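Local coordinates for CBS domain-containing protein CBSX1, chloroplastic (PDB 4GQW), which probably senses adenosine-containing ligands through its paired CBS domains and, through binding thioredoxins, probably regulates them in the chloroplast, at residues G3-V7 with G8-T12. Sequence-based numbering, arbitrary orientation.
Sequences GVYTV and GEFMT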
ATOM      1  N   GLY A   3     -25.687 -12.072  -7.524  1.00163.20           N
ATOM      2  CA  GLY A   3     -24.907 -11.397  -6.503  1.00164.30           C
ATOM      3  C   GLY A   3     -25.703 -10.311  -5.812  1.00155.25           C
ATOM      4  O   GLY A   3     -26.157  -9.355  -6.441  1.00162.71           O
ATOM      5  N   VAL A   4     -25.865 -10.455  -4.503  1.00117.31           N
ATOM      6  CA  VAL A   4     -26.691  -9.536  -3.737  1.00111.38           C
ATOM      7  C   VAL A   4     -25.867  -8.429  -3.074  1.00101.65           C
ATOM      8  O   VAL A   4     -26.379  -7.343  -2.808  1.00102.79           O
ATOM      9  CB  VAL A   4     -27.531 -10.292  -2.696  1.00114.79           C
ATOM     10  CG1 VAL A   4     -28.726 -10.955  -3.367  1.00105.68           C
ATOM     11  CG2 VAL A   4     -26.678 -11.322  -1.974  1.00116.62           C
ATOM     12  N   TYR A   5     -24.590  -8.706  -2.814  1.00105.84           N
ATOM     13  CA  TYR A   5     -23.681  -7.678  -2.311  1.00100.52           C
ATOM     14  C   TYR A   5     -23.107  -6.886  -3.479  1.00 93.45           C
ATOM     15  O   TYR A   5     -22.705  -7.461  -4.492  1.00 94.39           O
ATOM     16  CB  TYR A   5     -22.536  -8.289  -1.498  1.00 99.06           C
ATOM     17  CG  TYR A   5     -22.965  -9.075  -0.280  1.00111.15           C
ATOM     18  CD1 TYR A   5     -23.372  -8.434   0.885  1.00100.41           C
ATOM     19  CD2 TYR A   5     -22.939 -10.463  -0.286  1.00119.40           C
ATOM     20  CE1 TYR A   5     -23.756  -9.158   2.003  1.00113.29           C
ATOM     21  CE2 TYR A   5     -23.321 -11.192   0.825  1.00120.50           C
ATOM     22  CZ  TYR A   5     -23.727 -10.536   1.965  1.00120.27           C
ATOM     23  OH  TYR A   5     -24.105 -11.264   3.068  1.00127.64           O
ATOM     24  N   THR A   6     -23.066  -5.567  -3.335  1.00 87.85           N
ATOM     25  CA  THR A   6     -22.548  -4.708  -4.394  1.00 87.50           C
ATOM     26  C   THR A   6     -21.279  -3.969  -3.983  1.00 87.83           C
ATOM     27  O   THR A   6     -20.980  -3.828  -2.797  1.00 82.56           O
ATOM     28  CB  THR A   6     -23.597  -3.687  -4.863  1.00 89.28           C
ATOM     29  OG1 THR A   6     -23.983  -2.855  -3.763  1.00 91.48           O
ATOM     30  CG2 THR A   6     -24.823  -4.402  -5.406  1.00 87.47           C
ATOM     31  N   VAL A   7     -20.539  -3.502  -4.980  1.00 85.24           N
ATOM     32  CA  VAL A   7     -19.284  -2.792  -4.762  1.00 86.06           C
ATOM     33  C   VAL A   7     -19.514  -1.494  -3.996  1.00 82.52           C
ATOM     34  O   VAL A   7     -18.730  -1.127  -3.123  1.00 89.18           O
ATOM     35  CB  VAL A   7     -18.584  -2.503  -6.110  1.00 82.90           C
ATOM     36  CG1 VAL A   7     -17.424  -1.544  -5.927  1.00 88.84           C
ATOM     37  CG2 VAL A   7     -18.116  -3.805  -6.740  1.00 80.22           C
ATOM     38  N   GLY A   8     -20.615  -0.820  -4.311  1.00 88.38           N
ATOM     39  CA  GLY A   8     -20.961   0.432  -3.668  1.00 88.02           C
ATOM     40  C   GLY A   8     -21.199   0.315  -2.176  1.00 98.85           C
ATOM     41  O   GLY A   8     -21.205   1.318  -1.465  1.00 94.01           O
ATOM     42  N   GLU A   9     -21.391  -0.907  -1.692  1.00 85.20           N
ATOM     43  CA  GLU A   9     -21.640  -1.122  -0.271  1.00103.32           C
ATOM     44  C   GLU A   9     -20.358  -1.210   0.547  1.00 92.35           C
ATOM     45  O   GLU A   9     -20.378  -1.008   1.761  1.00 87.29           O
ATOM     46  CB  GLU A   9     -22.468  -2.388  -0.055  1.00 89.93           C
ATOM     47  CG  GLU A   9     -23.882  -2.293  -0.576  1.00102.52           C
ATOM     48  CD  GLU A   9     -24.649  -3.579  -0.388  1.00109.60           C
ATOM     49  OE1 GLU A   9     -24.055  -4.663  -0.565  1.00108.80           O
ATOM     50  OE2 GLU A   9     -25.849  -3.508  -0.056  1.00123.70           O
ATOM     51  N   PHE A  10     -19.244  -1.511  -0.110  1.00 92.10           N
ATOM     52  CA  PHE A  10     -18.000  -1.734   0.617  1.00 99.02           C
ATOM     53  C   PHE A  10     -16.811  -0.941   0.087  1.00 95.96           C
ATOM     54  O   PHE A  10     -15.698  -1.076   0.590  1.00104.06           O
ATOM     55  CB  PHE A  10     -17.676  -3.228   0.653  1.00 90.88           C
ATOM     56  CG  PHE A  10     -18.704  -4.046   1.377  1.00104.15           C
ATOM     57  CD1 PHE A  10     -18.677  -4.148   2.758  1.00103.89           C
ATOM     58  CD2 PHE A  10     -19.706  -4.700   0.679  1.00110.08           C
ATOM     59  CE1 PHE A  10     -19.621  -4.894   3.428  1.00108.18           C
ATOM     60  CE2 PHE A  10     -20.653  -5.450   1.344  1.00110.28           C
ATOM     61  CZ  PHE A  10     -20.610  -5.547   2.721  1.00111.22           C
ATOM     62  N   MET A  11     -17.047  -0.106  -0.918  1.00100.75           N
ATOM     63  CA  MET A  11     -15.970   0.674  -1.521  1.00 98.24           C
ATOM     64  C   MET A  11     -15.582   1.849  -0.640  1.00105.92           C
ATOM     65  O   MET A  11     -16.199   2.092   0.394  1.00108.72           O
ATOM     66  CB  MET A  11     -16.405   1.200  -2.886  1.00 91.25           C
ATOM     67  CG  MET A  11     -17.384   2.347  -2.795  1.00 87.92           C
ATOM     68  SD  MET A  11     -17.937   2.929  -4.400  1.00 90.33           S
ATOM     69  CE  MET A  11     -18.978   4.288  -3.893  1.00101.40           C
ATOM     70  N   THR A  12     -14.553   2.577  -1.056  1.00106.95           N
ATOM     71  CA  THR A  12     -14.193   3.820  -0.389  1.00109.91           C
ATOM     72  C   THR A  12     -14.955   4.972  -1.039  1.00107.77           C
ATOM     73  O   THR A  12     -14.829   5.213  -2.238  1.00105.84           O
ATOM     74  CB  THR A  12     -12.678   4.089  -0.452  1.00112.94           C
ATOM     75  OG1 THR A  12     -11.965   2.954   0.055  1.00107.67           O
ATOM     76  CG2 THR A  12     -12.325   5.314   0.377  1.00107.48           C
TER
HETATM   77  O   HOH W   1     -26.625  -3.154  -2.785  1.00105.81           O
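Two overlapping type I turns, Thr6-Glu9 and Val7-Phe10, wind the chain through about one helix-like turn just before strand 12-13, in the lead-in to the sheet of a CBS-pair protein. Glu9 N gives a hydrogen bond to Thr6 O (3.1 Å) and Phe10 N one to Val7 O (3.1 Å); Met11 N adds a weak bond to Val7 O.

The carboxylate of Glu9 closes the turn from outside. With CG beside its own backbone N (chi1 -67°) and the chain extended beyond it, Glu9 reaches back across Thr6 and takes the Thr6 amide on OE1 (3.1 Å). The N-H points almost straight at the oxygen (169°) but meets it from well above the carboxylate plane. Glutamate suits this place because its length lets an acceptor reach the N-H of a residue three positions earlier, the glutamate half of a capping-box-like arrangement. Thr6 OG1 packs against the Glu9 methylene CG at 3.2 Å, and a water held by OG1 donates a weak bond to OE2, so both carboxylate oxygens have partners.

On another flank, Tyr5 CD1 touches Phe10 CE2 at 4.1 Å, with Tyr5 approaching the edge of the Phe10 ring; both aromatics also rest on Leu104 of helix 104-113. Val7 CG1 meets Met11 CB (4.2 Å), and both of these buried side chains touch Val121 of strand 118-122. The turn is therefore amphipathic: apolar groups seat it on the sheet and helix, while the exposed Glu9, bonded to a backbone N-H, probably helps fix its shape from the solvent side.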